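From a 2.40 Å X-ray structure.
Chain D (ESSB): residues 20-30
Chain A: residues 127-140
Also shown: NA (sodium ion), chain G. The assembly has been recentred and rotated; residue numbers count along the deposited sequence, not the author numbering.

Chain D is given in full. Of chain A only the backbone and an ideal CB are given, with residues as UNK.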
ATOM      1  N   LEU D  20      -2.941  21.343   9.091  1.00 38.97           N
ATOM      2  CA  LEU D  20      -4.226  22.037   9.037  1.00 39.62           C
ATOM      3  C   LEU D  20      -4.667  22.343   7.604  1.00 40.45           C
ATOM      4  O   LEU D  20      -5.830  22.671   7.376  1.00 40.40           O
ATOM      5  CB  LEU D  20      -4.168  23.310   9.875  1.00 40.38           C
ATOM      6  CG  LEU D  20      -4.177  23.033  11.372  1.00 40.61           C
ATOM      7  CD1 LEU D  20      -4.133  24.321  12.151  1.00 41.17           C
ATOM      8  CD2 LEU D  20      -5.411  22.239  11.729  1.00 41.83           C
ATOM      9  N   GLN D  21      -3.719  22.202   6.668  1.00 40.63           N
ATOM     10  CA  GLN D  21      -3.899  22.375   5.230  1.00 41.75           C
ATOM     11  C   GLN D  21      -3.878  21.062   4.461  1.00 41.57           C
ATOM     12  O   GLN D  21      -3.847  21.084   3.216  1.00 41.55           O
ATOM     13  CB  GLN D  21      -2.701  23.130   4.670  1.00 42.09           C
ATOM     14  CG  GLN D  21      -2.813  24.574   4.685  1.00 43.81           C
ATOM     15  CD  GLN D  21      -1.540  25.220   4.203  1.00 44.82           C
ATOM     16  OE1 GLN D  21      -1.435  25.588   3.028  1.00 46.52           O
ATOM     17  NE2 GLN D  21      -0.564  25.371   5.101  1.00 42.13           N
ATOM     18  N   ASN D  22      -3.790  19.939   5.184  1.00 40.73           N
ATOM     19  CA  ASN D  22      -3.735  18.596   4.579  1.00 39.94           C
ATOM     20  C   ASN D  22      -2.462  18.342   3.784  1.00 39.68           C
ATOM     21  O   ASN D  22      -2.459  17.576   2.834  1.00 39.70           O
ATOM     22  CB  ASN D  22      -4.934  18.374   3.667  1.00 40.08           C
ATOM     23  CG  ASN D  22      -6.231  18.825   4.287  1.00 41.23           C
ATOM     24  OD1 ASN D  22      -6.599  18.370   5.376  1.00 41.11           O
ATOM     25  ND2 ASN D  22      -6.960  19.710   3.584  1.00 40.31           N
ATOM     26  N   LYS D  23      -1.377  18.993   4.156  1.00 39.63           N
ATOM     27  CA  LYS D  23      -0.124  18.799   3.433  1.00 40.24           C
ATOM     28  C   LYS D  23       0.662  17.665   4.067  1.00 39.82           C
ATOM     29  O   LYS D  23       1.721  17.872   4.668  1.00 40.19           O
ATOM     30  CB  LYS D  23       0.685  20.099   3.388  1.00 40.47           C
ATOM     31  CG  LYS D  23       0.118  21.079   2.375  1.00 41.49           C
ATOM     32  CD  LYS D  23       0.931  22.338   2.278  1.00 43.51           C
ATOM     33  CE  LYS D  23       0.327  23.266   1.247  1.00 47.05           C
ATOM     34  NZ  LYS D  23       1.270  24.377   0.984  1.00 51.43           N
ATOM     35  N   TYR D  24       0.120  16.463   3.920  1.00 39.90           N
ATOM     36  CA  TYR D  24       0.648  15.274   4.581  1.00 39.37           C
ATOM     37  C   TYR D  24       2.142  15.033   4.304  1.00 39.28           C
ATOM     38  O   TYR D  24       2.918  14.877   5.243  1.00 38.58           O
ATOM     39  CB  TYR D  24      -0.208  14.042   4.228  1.00 39.21           C
ATOM     40  CG  TYR D  24      -1.698  14.242   4.465  1.00 38.85           C
ATOM     41  CD1 TYR D  24      -2.179  14.543   5.727  1.00 39.59           C
ATOM     42  CD2 TYR D  24      -2.621  14.123   3.426  1.00 40.54           C
ATOM     43  CE1 TYR D  24      -3.535  14.730   5.954  1.00 39.43           C
ATOM     44  CE2 TYR D  24      -3.989  14.312   3.646  1.00 40.31           C
ATOM     45  CZ  TYR D  24      -4.428  14.612   4.923  1.00 40.21           C
ATOM     46  OH  TYR D  24      -5.766  14.814   5.189  1.00 41.91           O
ATOM     47  N   SER D  25       2.534  15.037   3.031  1.00 39.78           N
ATOM     48  CA  SER D  25       3.919  14.775   2.649  1.00 40.70           C
ATOM     49  C   SER D  25       4.841  15.736   3.370  1.00 40.98           C
ATOM     50  O   SER D  25       5.879  15.344   3.905  1.00 41.37           O
ATOM     51  CB  SER D  25       4.132  14.907   1.133  1.00 41.30           C
ATOM     52  OG  SER D  25       3.170  14.161   0.397  1.00 41.96           O
ATOM     53  N   ASP D  26       4.436  16.994   3.418  1.00 41.91           N
ATOM     54  CA  ASP D  26       5.275  18.049   3.961  1.00 42.52           C
ATOM     55  C   ASP D  26       5.358  17.969   5.481  1.00 41.07           C
ATOM     56  O   ASP D  26       6.385  18.329   6.063  1.00 41.63           O
ATOM     57  CB  ASP D  26       4.761  19.410   3.493  1.00 44.05           C
ATOM     58  CG  ASP D  26       5.872  20.421   3.291  1.00 49.74           C
ATOM     59  OD1 ASP D  26       7.014  20.193   3.789  1.00 56.32           O
ATOM     60  OD2 ASP D  26       5.603  21.463   2.639  1.00 55.30           O
ATOM     61  N   VAL D  27       4.282  17.495   6.117  1.00 39.39           N
ATOM     62  CA  VAL D  27       4.289  17.220   7.546  1.00 38.11           C
ATOM     63  C   VAL D  27       5.337  16.168   7.845  1.00 38.21           C
ATOM     64  O   VAL D  27       6.123  16.321   8.778  1.00 38.58           O
ATOM     65  CB  VAL D  27       2.919  16.694   8.036  1.00 38.22           C
ATOM     66  CG1 VAL D  27       3.031  16.098   9.434  1.00 34.96           C
ATOM     67  CG2 VAL D  27       1.870  17.793   7.993  1.00 36.96           C
ATOM     68  N   ILE D  28       5.343  15.115   7.024  1.00 38.11           N
ATOM     69  CA  ILE D  28       6.247  13.981   7.158  1.00 37.91           C
ATOM     70  C   ILE D  28       7.706  14.404   7.058  1.00 39.21           C
ATOM     71  O   ILE D  28       8.469  14.083   7.949  1.00 38.55           O
ATOM     72  CB  ILE D  28       5.897  12.844   6.151  1.00 38.29           C
ATOM     73  CG1 ILE D  28       4.637  12.117   6.634  1.00 36.95           C
ATOM     74  CG2 ILE D  28       7.070  11.848   5.955  1.00 35.79           C
ATOM     75  CD1 ILE D  28       3.887  11.341   5.545  1.00 34.25           C
ATOM     76  N   THR D  29       8.084  15.150   6.014  1.00 40.37           N
ATOM     77  CA  THR D  29       9.467  15.596   5.903  1.00 42.58           C
ATOM     78  C   THR D  29       9.869  16.624   6.960  1.00 42.48           C
ATOM     79  O   THR D  29      11.025  16.669   7.385  1.00 43.52           O
ATOM     80  CB  THR D  29       9.841  16.087   4.487  1.00 43.69           C
ATOM     81  OG1 THR D  29       8.970  17.136   4.115  1.00 46.62           O
ATOM     82  CG2 THR D  29       9.704  14.957   3.469  1.00 44.98           C
ATOM     83  N   THR D  30       8.914  17.417   7.427  1.00 42.20           N
ATOM     84  CA  THR D  30       9.197  18.349   8.526  1.00 41.74           C
ATOM     85  C   THR D  30       9.636  17.611   9.788  1.00 41.53           C
ATOM     86  O   THR D  30      10.504  18.078  10.520  1.00 41.40           O
ATOM     87  CB  THR D  30       7.979  19.249   8.810  1.00 41.46           C
ATOM     88  OG1 THR D  30       7.760  20.073   7.666  1.00 40.94           O
ATOM     89  CG2 THR D  30       8.200  20.146  10.036  1.00 40.05           C
TER
ATOM     90  N   UNK A 127       8.340  18.829  -7.169  1.00 80.78           N
ATOM     91  CA  UNK A 127       7.973  17.639  -6.409  1.00 77.60           C
ATOM     92  C   UNK A 127       6.974  17.964  -5.288  1.00 75.25           C
ATOM     93  O   UNK A 127       5.920  17.333  -5.183  1.00 73.52           O
ATOM     94  CB  UNK A 127       9.227  16.989  -5.821  1.00 77.60           C
ATOM     95  N   UNK A 128       7.307  18.958  -4.469  1.00 74.89           N
ATOM     96  CA  UNK A 128       6.478  19.327  -3.335  1.00 72.79           C
ATOM     97  C   UNK A 128       5.107  19.834  -3.777  1.00 71.76           C
ATOM     98  O   UNK A 128       4.098  19.454  -3.189  1.00 70.14           O
ATOM     99  CB  UNK A 128       7.185  20.392  -2.494  1.00 72.79           C
ATOM    100  N   UNK A 129       5.057  20.655  -4.822  1.00 72.56           N
ATOM    101  CA  UNK A 129       3.775  21.168  -5.298  1.00 71.91           C
ATOM    102  C   UNK A 129       2.881  20.032  -5.793  1.00 69.75           C
ATOM    103  O   UNK A 129       1.670  20.051  -5.553  1.00 68.75           O
ATOM    104  CB  UNK A 129       3.993  22.192  -6.413  1.00 71.91           C
ATOM    105  N   UNK A 130       3.483  19.051  -6.469  1.00 68.59           N
ATOM    106  CA  UNK A 130       2.774  17.848  -6.930  1.00 66.62           C
ATOM    107  C   UNK A 130       2.216  16.990  -5.776  1.00 63.45           C
ATOM    108  O   UNK A 130       1.036  16.586  -5.785  1.00 62.27           O
ATOM    109  CB  UNK A 130       3.717  16.998  -7.783  1.00 66.62           C
ATOM    110  N   UNK A 131       3.072  16.712  -4.794  1.00 61.24           N
ATOM    111  CA  UNK A 131       2.652  16.015  -3.594  1.00 57.94           C
ATOM    112  C   UNK A 131       1.535  16.778  -2.863  1.00 56.87           C
ATOM    113  O   UNK A 131       0.531  16.177  -2.487  1.00 55.13           O
ATOM    114  CB  UNK A 131       3.850  15.808  -2.665  1.00 57.94           C
ATOM    115  N   UNK A 132       1.688  18.100  -2.713  1.00 57.27           N
ATOM    116  CA  UNK A 132       0.652  18.950  -2.091  1.00 56.73           C
ATOM    117  C   UNK A 132      -0.706  18.744  -2.767  1.00 56.26           C
ATOM    118  O   UNK A 132      -1.731  18.636  -2.088  1.00 55.43           O
ATOM    119  CB  UNK A 132       1.053  20.425  -2.168  1.00 56.73           C
ATOM    120  N   UNK A 133      -0.701  18.658  -4.098  1.00 56.37           N
ATOM    121  CA  UNK A 133      -1.928  18.498  -4.867  1.00 56.14           C
ATOM    122  C   UNK A 133      -2.533  17.123  -4.649  1.00 53.96           C
ATOM    123  O   UNK A 133      -3.743  17.007  -4.430  1.00 53.40           O
ATOM    124  CB  UNK A 133      -1.660  18.725  -6.356  1.00 56.14           C
ATOM    125  N   UNK A 134      -1.695  16.087  -4.712  1.00 52.41           N
ATOM    126  CA  UNK A 134      -2.154  14.719  -4.492  1.00 50.34           C
ATOM    127  C   UNK A 134      -2.694  14.574  -3.068  1.00 48.61           C
ATOM    128  O   UNK A 134      -3.751  13.954  -2.852  1.00 47.38           O
ATOM    129  CB  UNK A 134      -1.021  13.722  -4.742  1.00 50.34           C
ATOM    130  N   UNK A 135      -1.982  15.169  -2.108  1.00 47.50           N
ATOM    131  CA  UNK A 135      -2.361  15.050  -0.707  1.00 46.25           C
ATOM    132  C   UNK A 135      -3.753  15.631  -0.491  1.00 46.46           C
ATOM    133  O   UNK A 135      -4.581  15.014   0.201  1.00 45.83           O
ATOM    134  CB  UNK A 135      -1.341  15.753   0.191  1.00 46.25           C
ATOM    135  N   UNK A 136      -4.022  16.786  -1.108  1.00 46.50           N
ATOM    136  CA  UNK A 136      -5.309  17.437  -0.956  1.00 46.63           C
ATOM    137  C   UNK A 136      -6.398  16.591  -1.598  1.00 46.41           C
ATOM    138  O   UNK A 136      -7.446  16.392  -0.994  1.00 46.44           O
ATOM    139  CB  UNK A 136      -5.283  18.839  -1.569  1.00 46.63           C
ATOM    140  N   UNK A 137      -6.143  16.070  -2.793  1.00 46.78           N
ATOM    141  CA  UNK A 137      -7.099  15.165  -3.448  1.00 47.81           C
ATOM    142  C   UNK A 137      -7.481  13.947  -2.582  1.00 46.51           C
ATOM    143  O   UNK A 137      -8.665  13.630  -2.432  1.00 47.02           O
ATOM    144  CB  UNK A 137      -6.510  14.678  -4.774  1.00 47.81           C
ATOM    145  N   UNK A 138      -6.474  13.294  -2.002  1.00 45.60           N
ATOM    146  CA  UNK A 138      -6.663  12.196  -1.056  1.00 44.28           C
ATOM    147  C   UNK A 138      -7.535  12.609   0.143  1.00 44.61           C
ATOM    148  O   UNK A 138      -8.413  11.849   0.583  1.00 43.68           O
ATOM    149  CB  UNK A 138      -5.303  11.697  -0.563  1.00 44.28           C
ATOM    150  N   UNK A 139      -7.305  13.803   0.689  1.00 45.09           N
ATOM    151  CA  UNK A 139      -8.185  14.260   1.754  1.00 45.73           C
ATOM    152  C   UNK A 139      -9.608  14.353   1.217  1.00 46.84           C
ATOM    153  O   UNK A 139     -10.549  13.883   1.852  1.00 46.97           O
ATOM    154  CB  UNK A 139      -7.722  15.608   2.310  1.00 45.73           C
ATOM    155  N   UNK A 140      -9.766  14.923   0.029  1.00 47.42           N
ATOM    156  CA  UNK A 140     -11.096  15.053  -0.523  1.00 49.07           C
ATOM    157  C   UNK A 140     -11.805  13.699  -0.669  1.00 48.56           C
ATOM    158  O   UNK A 140     -12.999  13.589  -0.329  1.00 49.12           O
ATOM    159  CB  UNK A 140     -11.020  15.754  -1.881  1.00 49.07           C
TER
HETATM  160 NA    NA G1393      -4.343  21.873   0.853  1.00 56.49          NA

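Chain A is one continuous helix through 127-140. Its axis passes 9.1 Å from that of the chain D helix 24-30, at 121°. Residues 21-23, just before that helix, also lie against chain A.

Position 127 has nothing of chain D within 5.5 Å of its ideal CB, so chain D sets no preference. It is K127(A), which makes no contact.

Position 128 points sideways. D26(D) OD2 is 5.5 Å from the ideal CB, so a long polar or basic side chain could reach across. The residue is Q128(A). Its NE2 lies 3.6 Å from D26(D) CB and donates to the side chain one turn on, at position 132.

Position 129 points away and 130 is out of reach. Many residues would fit; they are K129(A) and K130(A).

Position 131 points toward chain D, with S25(D) OG 3.5 Å from the ideal CB. A small or medium side chain that can bend aside would suit. It is L131(A), chi1 m, and its CB packs against that hydroxyl.

Position 132 points sideways, its ideal CB 4.5 Å from K23(D) CE. The nearby lysine favours an acid, Asp or Glu; Asn or Gln could also accept. The residue is D132(A). K23(D) NZ to D132(A) OD2 is 3.4 Å, a salt bridge with a weak hydrogen bond. OD1 of D132(A) accepts from Q128(A) NE2 at 3.0 Å and from water 1.

Position 133 is out of reach and open to choice; it is E133(A). Position 134 points sideways with nothing of chain D near its CB, so chain D sets no preference; it is I134(A).

Position 135 points toward chain D, near the start of its helix. N22(D) O is 3.4 Å from the ideal CB and Y24(D) CD2 is 3.8 Å from it. The amide and hydroxyl of S25(D) offer donors, so a short acceptor suits: Asp first, perhaps Asn. It is D135(A). Its OD2 accepts from S25(D) N at 2.8 Å and from S25(D) OG at 2.6 Å, and water 1 donates to it as well.

Position 136 points sideways, but Q21(D) O, the side-chain amide of N22(D) and a sodium ion are within range of a longer side chain. Gln or Glu would suit. It is Q136(A). Its OE1 accepts from N22(D) ND2 at 2.8 Å and binds NA at 2.5 Å. Q21(D) O binds the same NA at 2.5 Å, so the metal links the chains.

Position 137 is out of reach and open to choice; it is E137(A). Position 138 points toward chain D, its ideal CB 5.1 Å from Y24(D) CE2, and an aliphatic would suit. It is I138(A), whose side chain stops short of contact.

Position 139 points toward chain D, its ideal CB 3.6 Å from Y24(D) OH and 4.1 Å from N22(D) CG. A flexible chain with a polar end would fit. It is K139(A). Its CD lies 3.3 Å from Y24(D) OH, and water 4 joins its NZ to that hydroxyl.

Position 140 points sideways, beyond contact; chain D sets no preference. It is E140(A), whose OE2 accepts from Q136(A) NE2 at 3.1 Å.

Chain A 127-140: KQKKLDEIDQEIKE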
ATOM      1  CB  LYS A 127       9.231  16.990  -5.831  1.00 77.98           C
ATOM      2  CG  LYS A 127       9.006  15.660  -5.142  1.00 76.48           C
ATOM      3  CD  LYS A 127      10.320  14.976  -4.814  1.00 78.17           C
ATOM      4  CE  LYS A 127      10.995  14.462  -6.078  1.00 80.18           C
ATOM      5  NZ  LYS A 127      12.237  13.701  -5.781  1.00 81.40           N
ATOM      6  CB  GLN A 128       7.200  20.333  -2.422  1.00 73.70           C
ATOM      7  CG  GLN A 128       6.607  20.487  -0.997  1.00 73.01           C
ATOM      8  CD  GLN A 128       6.446  19.158  -0.233  1.00 72.90           C
ATOM      9  OE1 GLN A 128       7.431  18.503   0.132  1.00 74.07           O
ATOM     10  NE2 GLN A 128       5.200  18.769   0.021  1.00 70.30           N
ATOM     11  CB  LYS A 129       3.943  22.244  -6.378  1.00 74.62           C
ATOM     12  CG  LYS A 129       2.772  23.242  -6.415  1.00 76.43           C
ATOM     13  CD  LYS A 129       2.786  24.148  -7.654  1.00 81.31           C
ATOM     14  CE  LYS A 129       1.993  23.523  -8.819  1.00 82.25           C
ATOM     15  NZ  LYS A 129       1.936  24.406 -10.019  1.00 83.45           N
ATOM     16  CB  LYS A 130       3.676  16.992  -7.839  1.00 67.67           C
ATOM     17  CG  LYS A 130       3.297  16.996  -9.320  1.00 70.85           C
ATOM     18  CD  LYS A 130       2.012  16.174  -9.577  1.00 73.51           C
ATOM     19  CE  LYS A 130       1.519  16.327 -11.027  1.00 76.71           C
ATOM     20  NZ  LYS A 130       0.327  15.470 -11.304  1.00 77.17           N
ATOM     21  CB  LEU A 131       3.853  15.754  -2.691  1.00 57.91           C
ATOM     22  CG  LEU A 131       4.872  14.739  -3.239  1.00 56.59           C
ATOM     23  CD1 LEU A 131       6.123  14.707  -2.378  1.00 55.84           C
ATOM     24  CD2 LEU A 131       4.274  13.345  -3.357  1.00 52.14           C
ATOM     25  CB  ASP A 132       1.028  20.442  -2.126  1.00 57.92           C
ATOM     26  CG  ASP A 132       2.097  20.836  -1.071  1.00 59.17           C
ATOM     27  OD1 ASP A 132       2.466  20.001  -0.214  1.00 57.46           O
ATOM     28  OD2 ASP A 132       2.569  22.005  -1.095  1.00 60.10           O
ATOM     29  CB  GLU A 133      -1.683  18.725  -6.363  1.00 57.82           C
ATOM     30  CG  GLU A 133      -1.455  20.179  -6.772  1.00 62.51           C
ATOM     31  CD  GLU A 133      -1.106  20.329  -8.270  1.00 68.82           C
ATOM     32  OE1 GLU A 133      -1.459  19.421  -9.079  1.00 68.74           O
ATOM     33  OE2 GLU A 133      -0.473  21.356  -8.630  1.00 71.45           O
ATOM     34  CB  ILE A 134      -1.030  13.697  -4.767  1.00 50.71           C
ATOM     35  CG1 ILE A 134      -0.620  13.741  -6.248  1.00 52.36           C
ATOM     36  CG2 ILE A 134      -1.450  12.294  -4.378  1.00 49.33           C
ATOM     37  CD1 ILE A 134       0.616  12.898  -6.570  1.00 53.46           C
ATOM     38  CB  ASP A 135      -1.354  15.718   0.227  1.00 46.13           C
ATOM     39  CG  ASP A 135      -0.048  14.932   0.366  1.00 46.32           C
ATOM     40  OD1 ASP A 135      -0.022  13.704   0.101  1.00 43.51           O
ATOM     41  OD2 ASP A 135       0.963  15.559   0.757  1.00 45.76           O
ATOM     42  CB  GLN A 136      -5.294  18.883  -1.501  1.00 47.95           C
ATOM     43  CG  GLN A 136      -6.648  19.627  -1.421  1.00 47.53           C
ATOM     44  CD  GLN A 136      -7.117  19.932   0.009  1.00 50.18           C
ATOM     45  OE1 GLN A 136      -6.314  20.259   0.906  1.00 49.48           O
ATOM     46  NE2 GLN A 136      -8.431  19.865   0.219  1.00 51.24           N
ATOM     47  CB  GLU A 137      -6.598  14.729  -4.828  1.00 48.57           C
ATOM     48  CG  GLU A 137      -7.671  13.975  -5.632  1.00 52.21           C
ATOM     49  CD  GLU A 137      -7.379  13.890  -7.137  1.00 57.90           C
ATOM     50  OE1 GLU A 137      -6.232  14.191  -7.563  1.00 59.98           O
ATOM     51  OE2 GLU A 137      -8.313  13.519  -7.896  1.00 59.95           O
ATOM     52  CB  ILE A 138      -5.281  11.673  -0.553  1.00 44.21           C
ATOM     53  CG1 ILE A 138      -4.526  10.971  -1.677  1.00 43.66           C
ATOM     54  CG2 ILE A 138      -5.409  10.745   0.663  1.00 42.13           C
ATOM     55  CD1 ILE A 138      -3.006  10.837  -1.341  1.00 44.64           C
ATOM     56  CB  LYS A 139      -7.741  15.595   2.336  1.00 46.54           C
ATOM     57  CG  LYS A 139      -8.729  16.217   3.330  1.00 47.97           C
ATOM     58  CD  LYS A 139      -8.999  15.325   4.557  1.00 49.79           C
ATOM     59  CE  LYS A 139      -9.623  16.157   5.701  1.00 51.29           C
ATOM     60  NZ  LYS A 139      -9.546  15.444   7.009  1.00 53.49           N
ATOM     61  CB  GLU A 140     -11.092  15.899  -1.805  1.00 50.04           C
ATOM     62  CG  GLU A 140     -10.888  17.389  -1.480  1.00 53.87           C
ATOM     63  CD  GLU A 140     -10.339  18.208  -2.634  1.00 59.08           C
ATOM     64  OE1 GLU A 140     -10.281  17.697  -3.784  1.00 62.72           O
ATOM     65  OE2 GLU A 140      -9.967  19.378  -2.389  1.00 60.94           O
TER
HETATM   66  O   HOH W   1       2.097  17.732   1.296  1.00 39.80           O
HETATM   67  O   HOH W   2      -2.389  19.440   0.567  1.00 62.77           O
HETATM   68  O   HOH W   3     -10.036  20.690   2.950  1.00 46.23           O
HETATM   69  O   HOH W   4      -6.667  15.556   7.497  1.00 45.52           O
HETATM   70  O   HOH W   5      -3.360  24.118   1.178  1.00 55.30           O
HETATM   71  O   HOH W   6      -6.329  23.217   2.079  1.00 49.72           O
HETATM   72  O   HOH W   7      -4.826  22.890  -1.283  1.00 75.32           O
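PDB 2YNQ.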